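Local coordinates for vesicular integral-membrane protein VIP36 (Canis lupus familiaris, PDB 2DUP) that acts as an intracellular lectin of the early secretory pathway, binding high-mannose glycans through its calcium-binding lectin domain and helping to transport and sort the glycoproteins that carry them, at residues Leu113-Asn118 / Ala156-Arg161; Ile129-Asn134 / Glu150-Thr155; Ser37-Leu42 / Asp219-Lys224. All coordinates share one frame; numbering follows the deposited sequence.

Contact 1: Leu113-Asn118 / Ala156-Arg161; sequences LDTYPN and ADFRNR. With CA (calcium ion), chain C.
T115 and R159 bring the two backbones nearest, with CA atoms 7.9 Å apart, so side chains bridge the gap between the end of strand 109-114 and loop 156-161. F158 does most of this: its first torsion, 60°, sets the ring between backbone N and carbonyl carbon, aimed at the strand end. L113 lays CD2 over one face, 4.1 Å from the ring centroid and 6° off its normal, a CH-pi contact. CB of L113 also meets CZ of F158 at 3.5 Å. T115 crosses the ring at about a right angle, its CG2 3.4 Å from CE2 of F158. In this concanavalin-type beta sandwich of the L-type lectins, F158 touches V72 of the other sheet, a place suited to a large apolar ring. D114 points away from the loop, and both its oxygens bind the calcium ion, OD1 at 2.5 Å; D145 adds another ligand. OD2 of D114 accepts from the backbone N of Y116, an Asx turn that brings the carbonyl O of Y116 to 2.4 Å from the calcium, so the metal probably supports the loop whose Y116, P117 and N118 bind carbohydrate. R159 brings CD near CB of T115 and ends in a salt bridge with D216.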
ATOM      1  N   LEU A 113      -2.910   2.838  -4.868  1.00 22.58           N
ATOM      2  CA  LEU A 113      -3.985   3.836  -4.799  1.00 23.68           C
ATOM      3  C   LEU A 113      -3.590   4.905  -5.802  1.00 23.92           C
ATOM      4  O   LEU A 113      -2.865   5.846  -5.476  1.00 23.23           O
ATOM      5  CB  LEU A 113      -4.105   4.415  -3.382  1.00 22.79           C
ATOM      6  CG  LEU A 113      -4.704   3.558  -2.275  1.00 24.21           C
ATOM      7  CD1 LEU A 113      -3.702   2.569  -1.741  1.00 23.93           C
ATOM      8  CD2 LEU A 113      -5.216   4.480  -1.120  1.00 24.56           C
ATOM      9  N   ASP A 114      -4.089   4.736  -7.022  1.00 24.67           N
ATOM     10  CA  ASP A 114      -3.695   5.501  -8.193  1.00 26.22           C
ATOM     11  C   ASP A 114      -4.652   6.666  -8.453  1.00 26.59           C
ATOM     12  O   ASP A 114      -5.832   6.451  -8.690  1.00 27.28           O
ATOM     13  CB  ASP A 114      -3.672   4.560  -9.410  1.00 25.62           C
ATOM     14  CG  ASP A 114      -3.109   5.228 -10.665  1.00 28.47           C
ATOM     15  OD1 ASP A 114      -3.078   4.566 -11.739  1.00 29.59           O
ATOM     16  OD2 ASP A 114      -2.699   6.417 -10.590  1.00 30.27           O
ATOM     17  N   THR A 115      -4.131   7.890  -8.430  1.00 27.63           N
ATOM     18  CA  THR A 115      -4.961   9.084  -8.537  1.00 28.42           C
ATOM     19  C   THR A 115      -4.983   9.760  -9.914  1.00 30.62           C
ATOM     20  O   THR A 115      -5.844  10.609 -10.142  1.00 31.85           O
ATOM     21  CB  THR A 115      -4.632  10.154  -7.443  1.00 28.89           C
ATOM     22  OG1 THR A 115      -3.341  10.735  -7.688  1.00 28.96           O
ATOM     23  CG2 THR A 115      -4.665   9.558  -6.028  1.00 24.58           C
ATOM     24  N   TYR A 116      -4.066   9.397 -10.817  1.00 31.31           N
ATOM     25  CA  TYR A 116      -3.998  10.005 -12.153  1.00 33.54           C
ATOM     26  C   TYR A 116      -4.051   8.989 -13.301  1.00 34.32           C
ATOM     27  O   TYR A 116      -3.177   8.111 -13.397  1.00 33.77           O
ATOM     28  CB  TYR A 116      -2.751  10.905 -12.306  1.00 34.10           C
ATOM     29  CG  TYR A 116      -2.734  11.683 -13.608  1.00 34.94           C
ATOM     30  CD1 TYR A 116      -3.600  12.761 -13.803  1.00 36.23           C
ATOM     31  CD2 TYR A 116      -1.854  11.343 -14.642  1.00 35.64           C
ATOM     32  CE1 TYR A 116      -3.601  13.488 -14.996  1.00 37.38           C
ATOM     33  CE2 TYR A 116      -1.844  12.065 -15.860  1.00 37.22           C
ATOM     34  CZ  TYR A 116      -2.723  13.131 -16.022  1.00 37.42           C
ATOM     35  OH  TYR A 116      -2.742  13.853 -17.194  1.00 37.25           O
ATOM     36  N   PRO A 117      -5.065   9.113 -14.190  1.00 35.49           N
ATOM     37  CA  PRO A 117      -5.160   8.218 -15.344  1.00 37.04           C
ATOM     38  C   PRO A 117      -4.158   8.601 -16.436  1.00 38.54           C
ATOM     39  O   PRO A 117      -4.406   9.545 -17.184  1.00 38.58           O
ATOM     40  CB  PRO A 117      -6.594   8.430 -15.860  1.00 37.07           C
ATOM     41  CG  PRO A 117      -7.246   9.438 -14.954  1.00 36.65           C
ATOM     42  CD  PRO A 117      -6.154  10.106 -14.170  1.00 35.97           C
ATOM     43  N   ASN A 118      -3.041   7.876 -16.512  1.00 40.17           N
ATOM     44  CA  ASN A 118      -2.093   8.052 -17.616  1.00 42.43           C
ATOM     45  C   ASN A 118      -2.683   7.527 -18.924  1.00 43.74           C
ATOM     46  O   ASN A 118      -2.402   8.056 -20.001  1.00 43.77           O
ATOM     47  CB  ASN A 118      -0.767   7.335 -17.334  1.00 42.33           C
ATOM     48  CG  ASN A 118      -0.010   7.920 -16.161  1.00 42.87           C
ATOM     49  OD1 ASN A 118       0.047   7.325 -15.084  1.00 44.16           O
ATOM     50  ND2 ASN A 118       0.584   9.082 -16.363  1.00 43.12           N
ATOM     51  N   ALA A 156     -12.332   4.275  -6.306  1.00 32.33           N
ATOM     52  CA  ALA A 156     -12.476   4.691  -4.908  1.00 32.68           C
ATOM     53  C   ALA A 156     -12.169   6.177  -4.725  1.00 32.75           C
ATOM     54  O   ALA A 156     -11.121   6.665  -5.160  1.00 31.65           O
ATOM     55  CB  ALA A 156     -11.624   3.847  -3.979  1.00 31.85           C
ATOM     56  N   ASP A 157     -13.107   6.875  -4.081  1.00 33.53           N
ATOM     57  CA  ASP A 157     -13.084   8.341  -3.946  1.00 34.31           C
ATOM     58  C   ASP A 157     -12.378   8.669  -2.631  1.00 34.14           C
ATOM     59  O   ASP A 157     -13.020   8.952  -1.612  1.00 34.31           O
ATOM     60  CB  ASP A 157     -14.531   8.877  -3.985  1.00 35.39           C
ATOM     61  CG  ASP A 157     -14.621  10.406  -4.184  1.00 39.09           C
ATOM     62  OD1 ASP A 157     -13.579  11.117  -4.216  1.00 42.87           O
ATOM     63  OD2 ASP A 157     -15.771  10.907  -4.295  1.00 43.54           O
ATOM     64  N   PHE A 158     -11.046   8.580  -2.634  1.00 33.16           N
ATOM     65  CA  PHE A 158     -10.279   8.756  -1.401  1.00 32.43           C
ATOM     66  C   PHE A 158      -9.532  10.072  -1.308  1.00 32.50           C
ATOM     67  O   PHE A 158      -8.853  10.324  -0.323  1.00 31.80           O
ATOM     68  CB  PHE A 158      -9.318   7.584  -1.172  1.00 32.40           C
ATOM     69  CG  PHE A 158      -8.303   7.379  -2.276  1.00 31.96           C
ATOM     70  CD1 PHE A 158      -8.431   6.312  -3.159  1.00 31.46           C
ATOM     71  CD2 PHE A 158      -7.194   8.222  -2.397  1.00 31.28           C
ATOM     72  CE1 PHE A 158      -7.487   6.108  -4.187  1.00 33.31           C
ATOM     73  CE2 PHE A 158      -6.236   8.024  -3.419  1.00 29.83           C
ATOM     74  CZ  PHE A 158      -6.382   6.971  -4.308  1.00 31.76           C
ATOM     75  N   ARG A 159      -9.671  10.914  -2.330  1.00 33.35           N
ATOM     76  CA  ARG A 159      -8.890  12.144  -2.421  1.00 34.44           C
ATOM     77  C   ARG A 159      -9.651  13.394  -1.930  1.00 35.60           C
ATOM     78  O   ARG A 159     -10.828  13.618  -2.293  1.00 35.69           O
ATOM     79  CB  ARG A 159      -8.477  12.337  -3.866  1.00 35.00           C
ATOM     80  CG  ARG A 159      -7.043  12.654  -4.059  1.00 35.73           C
ATOM     81  CD  ARG A 159      -6.852  13.309  -5.387  1.00 35.78           C
ATOM     82  NE  ARG A 159      -6.080  14.543  -5.280  1.00 35.68           N
ATOM     83  CZ  ARG A 159      -6.582  15.755  -5.494  1.00 37.49           C
ATOM     84  NH1 ARG A 159      -7.874  15.905  -5.802  1.00 37.72           N
ATOM     85  NH2 ARG A 159      -5.796  16.822  -5.401  1.00 35.73           N
ATOM     86  N   ASN A 160      -8.974  14.209  -1.117  1.00 36.27           N
ATOM     87  CA  ASN A 160      -9.511  15.506  -0.661  1.00 36.83           C
ATOM     88  C   ASN A 160     -10.845  15.346   0.068  1.00 37.53           C
ATOM     89  O   ASN A 160     -11.878  15.868  -0.361  1.00 37.52           O
ATOM     90  CB  ASN A 160      -9.663  16.491  -1.819  1.00 36.56           C
ATOM     91  CG  ASN A 160      -8.392  17.283  -2.100  1.00 36.73           C
ATOM     92  OD1 ASN A 160      -7.398  17.190  -1.378  1.00 37.34           O
ATOM     93  ND2 ASN A 160      -8.429  18.072  -3.154  1.00 35.82           N
ATOM     94  N   ARG A 161     -10.806  14.606   1.167  1.00 37.83           N
ATOM     95  CA  ARG A 161     -12.016  14.262   1.880  1.00 38.43           C
ATOM     96  C   ARG A 161     -12.086  14.993   3.206  1.00 38.38           C
ATOM     97  O   ARG A 161     -11.068  15.243   3.829  1.00 38.63           O
ATOM     98  CB  ARG A 161     -12.100  12.748   2.084  1.00 38.17           C
ATOM     99  CG  ARG A 161     -12.406  11.981   0.812  1.00 39.00           C
ATOM    100  CD  ARG A 161     -13.725  12.422   0.201  1.00 40.88           C
ATOM    101  NE  ARG A 161     -14.347  11.272  -0.422  1.00 43.84           N
ATOM    102  CZ  ARG A 161     -15.524  10.757  -0.089  1.00 44.23           C
ATOM    103  NH1 ARG A 161     -16.290  11.320   0.841  1.00 43.71           N
ATOM    104  NH2 ARG A 161     -15.947   9.682  -0.732  1.00 44.37           N
TER
HETATM  105 CA    CA C   1      -1.842   6.156 -13.158  0.50 33.35          CA
HETATM  106  O   HOH W   1       0.328   4.911 -12.987  1.00 35.49           O

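Contact 2: Ile129-Asn134 / Glu150-Thr155; sequences ISVMVN and ELAGCT
The backbone N of I129 donates to the carbonyl O of C154 at 2.9 Å, and the N of C154 returns an equally short bond to the O of I129. This reciprocal pair fixes the register of two antiparallel strands, 129-134 and 152-155, whose axes run 170° to each other. The next pair, S130 and G153, is non-hydrogen-bonded, and here the backbones draw to 4.0 Å between CA atoms. Glycine suits this spot because the side of its CA that faces S130 is already taken up by the O of I129, the CB of S130 and the carboxylate of E150. Further along, V131 is used at both ends: its N donates to A152, while its O accepts from the N of L151 at 3.1 Å. The face carrying I129, V131, A152 and C154 turns toward the second sheet of the sandwich. The small methyl of A152 and CG1 of V131 meet at 4.1 Å, and both residues rest on I192. V133 and L151 extend the apolar patch, CG2 of the valine touching CD1 of the leucine at 3.7 Å. On the face of S130, E150 lays its CG beside the serine CB. With CG anti to the backbone N (chi1 150°) and the chain extended beyond it, the carboxylate is carried on to R124, in a salt bridge, and to the hydroxyl of Y128. C154 is joined by a disulfide to C191 in strand 189-198. Strand 152-155 is the outermost of its seven-stranded sheet. Its attachment combines three kinds of chemistry: backbone hydrogen bonds to 129-134, apolar packing against the other sheet, and a covalent link that staples the edge of one sheet to the other.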
ATOM      1  N   ILE A 129      -8.063   1.817  -7.040  1.00 23.50           N
ATOM      2  CA  ILE A 129      -7.286   0.973  -6.138  1.00 22.95           C
ATOM      3  C   ILE A 129      -7.130  -0.384  -6.805  1.00 22.95           C
ATOM      4  O   ILE A 129      -8.112  -0.924  -7.253  1.00 22.12           O
ATOM      5  CB  ILE A 129      -7.927   0.817  -4.733  1.00 22.68           C
ATOM      6  CG1 ILE A 129      -8.074   2.183  -4.047  1.00 21.73           C
ATOM      7  CG2 ILE A 129      -7.085  -0.112  -3.849  1.00 21.45           C
ATOM      8  CD1 ILE A 129      -8.687   2.088  -2.652  1.00 24.85           C
ATOM      9  N   SER A 130      -5.898  -0.898  -6.917  1.00 21.94           N
ATOM     10  CA  SER A 130      -5.680  -2.221  -7.542  1.00 21.37           C
ATOM     11  C   SER A 130      -4.590  -2.997  -6.836  1.00 20.74           C
ATOM     12  O   SER A 130      -3.828  -2.454  -6.035  1.00 20.85           O
ATOM     13  CB  SER A 130      -5.317  -2.090  -9.010  1.00 21.33           C
ATOM     14  OG  SER A 130      -4.121  -1.361  -9.131  1.00 23.33           O
ATOM     15  N   VAL A 131      -4.510  -4.276  -7.147  1.00 19.30           N
ATOM     16  CA  VAL A 131      -3.561  -5.143  -6.489  1.00 19.83           C
ATOM     17  C   VAL A 131      -2.673  -5.749  -7.566  1.00 20.14           C
ATOM     18  O   VAL A 131      -3.113  -5.942  -8.694  1.00 20.32           O
ATOM     19  CB  VAL A 131      -4.274  -6.209  -5.614  1.00 20.04           C
ATOM     20  CG1 VAL A 131      -5.423  -6.894  -6.389  1.00 19.12           C
ATOM     21  CG2 VAL A 131      -3.295  -7.258  -5.130  1.00 23.86           C
ATOM     22  N   MET A 132      -1.419  -6.021  -7.229  1.00 19.67           N
ATOM     23  CA  MET A 132      -0.529  -6.656  -8.190  1.00 20.51           C
ATOM     24  C   MET A 132       0.347  -7.598  -7.415  1.00 19.42           C
ATOM     25  O   MET A 132       0.845  -7.215  -6.366  1.00 19.89           O
ATOM     26  CB  MET A 132       0.344  -5.602  -8.889  1.00 19.64           C
ATOM     27  CG  MET A 132       1.419  -6.172  -9.838  1.00 20.73           C
ATOM     28  SD  MET A 132       2.284  -4.769 -10.596  1.00 22.25           S
ATOM     29  CE  MET A 132       3.609  -5.579 -11.534  1.00 20.53           C
ATOM     30  N   VAL A 133       0.527  -8.807  -7.933  1.00 17.56           N
ATOM     31  CA  VAL A 133       1.420  -9.792  -7.349  1.00 18.88           C
ATOM     32  C   VAL A 133       2.587 -10.043  -8.346  1.00 20.54           C
ATOM     33  O   VAL A 133       2.370 -10.165  -9.544  1.00 20.18           O
ATOM     34  CB  VAL A 133       0.653 -11.082  -6.975  1.00 19.15           C
ATOM     35  CG1 VAL A 133       1.608 -12.241  -6.535  1.00 17.58           C
ATOM     36  CG2 VAL A 133      -0.352 -10.762  -5.855  1.00 16.30           C
ATOM     37  N   ASN A 134       3.814 -10.051  -7.851  1.00 21.21           N
ATOM     38  CA  ASN A 134       4.967  -9.995  -8.730  1.00 22.20           C
ATOM     39  C   ASN A 134       5.992 -10.961  -8.179  1.00 23.06           C
ATOM     40  O   ASN A 134       6.100 -11.121  -6.992  1.00 23.34           O
ATOM     41  CB  ASN A 134       5.484  -8.537  -8.815  1.00 21.57           C
ATOM     42  CG  ASN A 134       6.334  -8.252 -10.046  1.00 20.59           C
ATOM     43  OD1 ASN A 134       6.817  -9.154 -10.728  1.00 21.99           O
ATOM     44  ND2 ASN A 134       6.530  -6.975 -10.325  1.00 20.90           N
ATOM     45  N   GLU A 150      -2.614  -5.830 -13.464  1.00 31.96           N
ATOM     46  CA  GLU A 150      -3.595  -5.729 -12.366  1.00 32.43           C
ATOM     47  C   GLU A 150      -4.368  -7.042 -12.211  1.00 30.92           C
ATOM     48  O   GLU A 150      -4.949  -7.527 -13.176  1.00 30.45           O
ATOM     49  CB  GLU A 150      -4.555  -4.545 -12.633  1.00 32.69           C
ATOM     50  CG  GLU A 150      -5.986  -4.688 -12.064  1.00 34.49           C
ATOM     51  CD  GLU A 150      -7.004  -3.734 -12.691  1.00 35.57           C
ATOM     52  OE1 GLU A 150      -6.642  -2.921 -13.572  1.00 39.41           O
ATOM     53  OE2 GLU A 150      -8.189  -3.798 -12.298  1.00 39.65           O
ATOM     54  N   LEU A 151      -4.375  -7.613 -11.009  1.00 30.03           N
ATOM     55  CA  LEU A 151      -5.235  -8.767 -10.711  1.00 29.56           C
ATOM     56  C   LEU A 151      -6.692  -8.379 -10.565  1.00 28.68           C
ATOM     57  O   LEU A 151      -7.567  -8.959 -11.200  1.00 28.73           O
ATOM     58  CB  LEU A 151      -4.818  -9.438  -9.404  1.00 29.84           C
ATOM     59  CG  LEU A 151      -3.433 -10.010  -9.282  1.00 30.32           C
ATOM     60  CD1 LEU A 151      -3.393 -10.688  -7.961  1.00 30.40           C
ATOM     61  CD2 LEU A 151      -3.198 -11.025 -10.424  1.00 33.28           C
ATOM     62  N   ALA A 152      -6.942  -7.384  -9.712  1.00 27.31           N
ATOM     63  CA  ALA A 152      -8.287  -6.902  -9.426  1.00 26.27           C
ATOM     64  C   ALA A 152      -8.185  -5.434  -9.023  1.00 25.96           C
ATOM     65  O   ALA A 152      -7.095  -4.965  -8.708  1.00 24.52           O
ATOM     66  CB  ALA A 152      -8.908  -7.721  -8.305  1.00 25.75           C
ATOM     67  N   GLY A 153      -9.310  -4.719  -9.051  1.00 26.19           N
ATOM     68  CA  GLY A 153      -9.329  -3.291  -8.711  1.00 26.95           C
ATOM     69  C   GLY A 153     -10.737  -2.755  -8.552  1.00 28.43           C
ATOM     70  O   GLY A 153     -11.708  -3.487  -8.799  1.00 28.07           O
ATOM     71  N   CYS A 154     -10.843  -1.490  -8.137  1.00 28.37           N
ATOM     72  CA  CYS A 154     -12.120  -0.819  -7.924  1.00 30.76           C
ATOM     73  C   CYS A 154     -11.880   0.693  -7.944  1.00 30.87           C
ATOM     74  O   CYS A 154     -10.826   1.164  -7.484  1.00 30.59           O
ATOM     75  CB  CYS A 154     -12.747  -1.260  -6.560  1.00 30.44           C
ATOM     76  SG  CYS A 154     -12.220  -0.336  -5.070  1.00 36.71           S
ATOM     77  N   THR A 155     -12.839   1.454  -8.462  1.00 31.48           N
ATOM     78  CA  THR A 155     -12.792   2.911  -8.292  1.00 32.77           C
ATOM     79  C   THR A 155     -13.034   3.264  -6.817  1.00 32.75           C
ATOM     80  O   THR A 155     -13.789   2.586  -6.137  1.00 33.23           O
ATOM     81  CB  THR A 155     -13.723   3.674  -9.281  1.00 32.82           C
ATOM     82  OG1 THR A 155     -13.931   5.010  -8.811  1.00 36.35           O
ATOM     83  CG2 THR A 155     -15.057   3.004  -9.417  1.00 34.72           C
TER

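Contact 3: Ser37-Leu42 / Asp219-Lys224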
ATOM      1  N   SER A  37       4.458  15.003  14.428  1.00 38.19           N
ATOM      2  CA  SER A  37       3.869  14.265  15.545  1.00 38.01           C
ATOM      3  C   SER A  37       2.502  13.674  15.168  1.00 37.64           C
ATOM      4  O   SER A  37       2.062  12.691  15.773  1.00 38.27           O
ATOM      5  CB  SER A  37       3.761  15.158  16.792  1.00 38.39           C
ATOM      6  OG  SER A  37       3.024  16.338  16.504  1.00 39.22           O
ATOM      7  N   GLN A  38       1.862  14.265  14.157  1.00 36.94           N
ATOM      8  CA  GLN A  38       0.519  13.880  13.722  1.00 36.94           C
ATOM      9  C   GLN A  38       0.411  12.999  12.446  1.00 35.72           C
ATOM     10  O   GLN A  38      -0.558  12.265  12.291  1.00 35.57           O
ATOM     11  CB  GLN A  38      -0.387  15.127  13.614  1.00 37.68           C
ATOM     12  CG  GLN A  38      -0.798  15.721  15.002  1.00 39.71           C
ATOM     13  CD  GLN A  38      -1.292  14.659  16.000  1.00 42.85           C
ATOM     14  OE1 GLN A  38      -2.388  14.081  15.852  1.00 44.77           O
ATOM     15  NE2 GLN A  38      -0.487  14.406  17.030  1.00 43.53           N
ATOM     16  N   TYR A  39       1.399  13.065  11.551  1.00 33.95           N
ATOM     17  CA  TYR A  39       1.430  12.188  10.364  1.00 32.45           C
ATOM     18  C   TYR A  39       2.825  11.949   9.828  1.00 31.05           C
ATOM     19  O   TYR A  39       3.765  12.707  10.138  1.00 29.74           O
ATOM     20  CB  TYR A  39       0.584  12.753   9.226  1.00 31.90           C
ATOM     21  CG  TYR A  39       0.884  14.182   8.899  1.00 33.64           C
ATOM     22  CD1 TYR A  39       1.966  14.532   8.074  1.00 32.13           C
ATOM     23  CD2 TYR A  39       0.078  15.205   9.416  1.00 33.69           C
ATOM     24  CE1 TYR A  39       2.225  15.862   7.780  1.00 35.67           C
ATOM     25  CE2 TYR A  39       0.327  16.530   9.134  1.00 34.91           C
ATOM     26  CZ  TYR A  39       1.392  16.860   8.323  1.00 35.09           C
ATOM     27  OH  TYR A  39       1.618  18.199   8.064  1.00 35.96           O
ATOM     28  N   VAL A  40       2.939  10.914   8.995  1.00 29.60           N
ATOM     29  CA  VAL A  40       4.134  10.723   8.142  1.00 28.70           C
ATOM     30  C   VAL A  40       3.764  11.199   6.724  1.00 27.89           C
ATOM     31  O   VAL A  40       2.874  10.633   6.107  1.00 27.82           O
ATOM     32  CB  VAL A  40       4.648   9.262   8.152  1.00 28.87           C
ATOM     33  CG1 VAL A  40       5.875   9.107   7.248  1.00 28.01           C
ATOM     34  CG2 VAL A  40       5.031   8.829   9.564  1.00 27.54           C
ATOM     35  N   ARG A  41       4.407  12.267   6.239  1.00 26.08           N
ATOM     36  CA  ARG A  41       4.167  12.761   4.886  1.00 25.63           C
ATOM     37  C   ARG A  41       5.175  12.111   3.930  1.00 25.47           C
ATOM     38  O   ARG A  41       6.358  12.427   3.958  1.00 24.38           O
ATOM     39  CB  ARG A  41       4.314  14.276   4.818  1.00 25.81           C
ATOM     40  CG  ARG A  41       3.927  14.876   3.497  1.00 25.60           C
ATOM     41  CD  ARG A  41       3.414  16.269   3.683  1.00 28.28           C
ATOM     42  NE  ARG A  41       2.035  16.261   4.179  1.00 30.26           N
ATOM     43  CZ  ARG A  41       1.364  17.349   4.550  1.00 32.88           C
ATOM     44  NH1 ARG A  41       1.945  18.546   4.479  1.00 29.23           N
ATOM     45  NH2 ARG A  41       0.101  17.241   4.985  1.00 32.58           N
ATOM     46  N   LEU A  42       4.696  11.189   3.100  1.00 25.21           N
ATOM     47  CA  LEU A  42       5.575  10.492   2.169  1.00 23.94           C
ATOM     48  C   LEU A  42       6.090  11.461   1.115  1.00 24.05           C
ATOM     49  O   LEU A  42       7.266  11.461   0.816  1.00 23.75           O
ATOM     50  CB  LEU A  42       4.851   9.296   1.520  1.00 23.64           C
ATOM     51  CG  LEU A  42       4.373   8.187   2.491  1.00 22.94           C
ATOM     52  CD1 LEU A  42       3.463   7.127   1.812  1.00 21.26           C
ATOM     53  CD2 LEU A  42       5.510   7.538   3.252  1.00 21.53           C
ATOM     54  N   ASP A 219       0.066  11.300   2.866  1.00 24.16           N
ATOM     55  CA  ASP A 219       0.271  11.059   4.306  1.00 24.40           C
ATOM     56  C   ASP A 219      -0.189   9.675   4.776  1.00 24.37           C
ATOM     57  O   ASP A 219      -1.203   9.165   4.325  1.00 24.02           O
ATOM     58  CB  ASP A 219      -0.490  12.107   5.158  1.00 24.82           C
ATOM     59  CG  ASP A 219      -0.136  13.542   4.791  1.00 27.21           C
ATOM     60  OD1 ASP A 219       0.940  13.753   4.195  1.00 27.08           O
ATOM     61  OD2 ASP A 219      -0.942  14.461   5.062  1.00 26.23           O
ATOM     62  N   ILE A 220       0.588   9.082   5.678  1.00 25.14           N
ATOM     63  CA  ILE A 220       0.217   7.894   6.417  1.00 25.73           C
ATOM     64  C   ILE A 220       0.093   8.354   7.881  1.00 26.54           C
ATOM     65  O   ILE A 220       1.049   8.893   8.454  1.00 25.68           O
ATOM     66  CB  ILE A 220       1.269   6.753   6.286  1.00 25.90           C
ATOM     67  CG1 ILE A 220       1.490   6.336   4.809  1.00 24.47           C
ATOM     68  CG2 ILE A 220       0.863   5.558   7.112  1.00 25.72           C
ATOM     69  CD1 ILE A 220       0.274   5.731   4.072  1.00 19.45           C
ATOM     70  N   ILE A 221      -1.107   8.216   8.451  1.00 26.90           N
ATOM     71  CA  ILE A 221      -1.315   8.562   9.872  1.00 27.33           C
ATOM     72  C   ILE A 221      -0.941   7.346  10.742  1.00 27.93           C
ATOM     73  O   ILE A 221      -0.164   7.465  11.700  1.00 27.34           O
ATOM     74  CB  ILE A 221      -2.758   9.078  10.146  1.00 28.21           C
ATOM     75  CG1 ILE A 221      -3.277  10.041   9.057  1.00 27.92           C
ATOM     76  CG2 ILE A 221      -2.881   9.716  11.528  1.00 29.64           C
ATOM     77  CD1 ILE A 221      -2.280  11.052   8.516  1.00 34.00           C
ATOM     78  N   SER A 222      -1.478   6.169  10.396  1.00 27.57           N
ATOM     79  CA  SER A 222      -1.165   4.939  11.116  1.00 28.29           C
ATOM     80  C   SER A 222      -1.306   3.703  10.226  1.00 28.48           C
ATOM     81  O   SER A 222      -2.049   3.698   9.253  1.00 27.55           O
ATOM     82  CB  SER A 222      -2.071   4.771  12.342  1.00 28.81           C
ATOM     83  OG  SER A 222      -3.412   4.600  11.943  1.00 29.96           O
ATOM     84  N   MET A 223      -0.560   2.669  10.580  1.00 29.62           N
ATOM     85  CA  MET A 223      -0.720   1.353  10.010  1.00 31.84           C
ATOM     86  C   MET A 223      -0.780   0.369  11.176  1.00 31.55           C
ATOM     87  O   MET A 223       0.165   0.254  11.947  1.00 32.02           O
ATOM     88  CB  MET A 223       0.446   1.038   9.070  1.00 31.56           C
ATOM     89  CG  MET A 223       0.581   2.058   7.919  1.00 32.78           C
ATOM     90  SD  MET A 223       2.011   1.730   6.901  1.00 36.71           S
ATOM     91  CE  MET A 223       1.453   0.330   5.935  1.00 37.66           C
ATOM     92  N   LYS A 224      -1.908  -0.319  11.321  1.00 31.29           N
ATOM     93  CA  LYS A 224      -2.064  -1.273  12.401  1.00 31.03           C
ATOM     94  C   LYS A 224      -2.222  -2.663  11.826  1.00 30.20           C
ATOM     95  O   LYS A 224      -3.126  -2.931  11.050  1.00 29.67           O
ATOM     96  CB  LYS A 224      -3.239  -0.878  13.330  1.00 31.46           C
ATOM     97  CG  LYS A 224      -3.137   0.550  13.884  1.00 31.56           C
ATOM     98  CD  LYS A 224      -4.355   0.948  14.726  1.00 32.60           C
ATOM     99  CE  LYS A 224      -4.201   2.396  15.236  1.00 35.83           C
ATOM    100  NZ  LYS A 224      -5.483   3.002  15.759  1.00 36.35           N
TER
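D219 loses the most surface here, and its carboxylate meets R41 and Y39. R41 grips it side-on: NE of R41 donates to OD1 of D219 at 2.7 Å and NH2 to OD2 at 3.0 Å. Both oxygens are met on their syn sides, the flat groups within 15° of coplanar. A bend at chi3 (-78°) brings the guanidinium edge-on to the carboxylate, the two side chains running side by side in the same direction. Y39 stacks its ring on the carboxylate, planes 10° apart, with OD2 of D219 above the rim, while the tyrosine OH lies over the guanidinium, 3.3 Å from its plane. H73 also donates to OD2, so the buried carboxylate, probably charged, has three hydrogen-bond partners. The strands pair antiparallel in one sheet of the lectin beta sandwich, 217-227 lying between 40-43 and 64-73. I220 and V40 exchange two backbone bonds and lie on the face opposite D219, where branched aliphatic residues suit the buried side; L42, at the chain's corner, swings its CD1 to 3.7 Å from CG1 of I220. I221 and S222 both face H69 in a classic beta bulge, from which CD1 of I221 reaches CB of Y39, 3.4 Å away.

From the N terminus, the chain first lays down 37-42, whose partner 219-224 arrives only after most of the lectin domain has been built. Within that long loop, 113-118 ends one strand of the seven-stranded sheet and 129-134 forms the next. The chain then turns back, so 150-155 closes contact 2 and 156-161 directly afterwards closes contact 1. The three contacts are thus nested, 2 inside 1 inside 3, and none cross. Contacts 1 and 2 touch through I129, which packs against L113, A156 and F158. Contact 3 belongs to the other sheet, about 18 Å from contact 1 between centres, and joins early and late strands there.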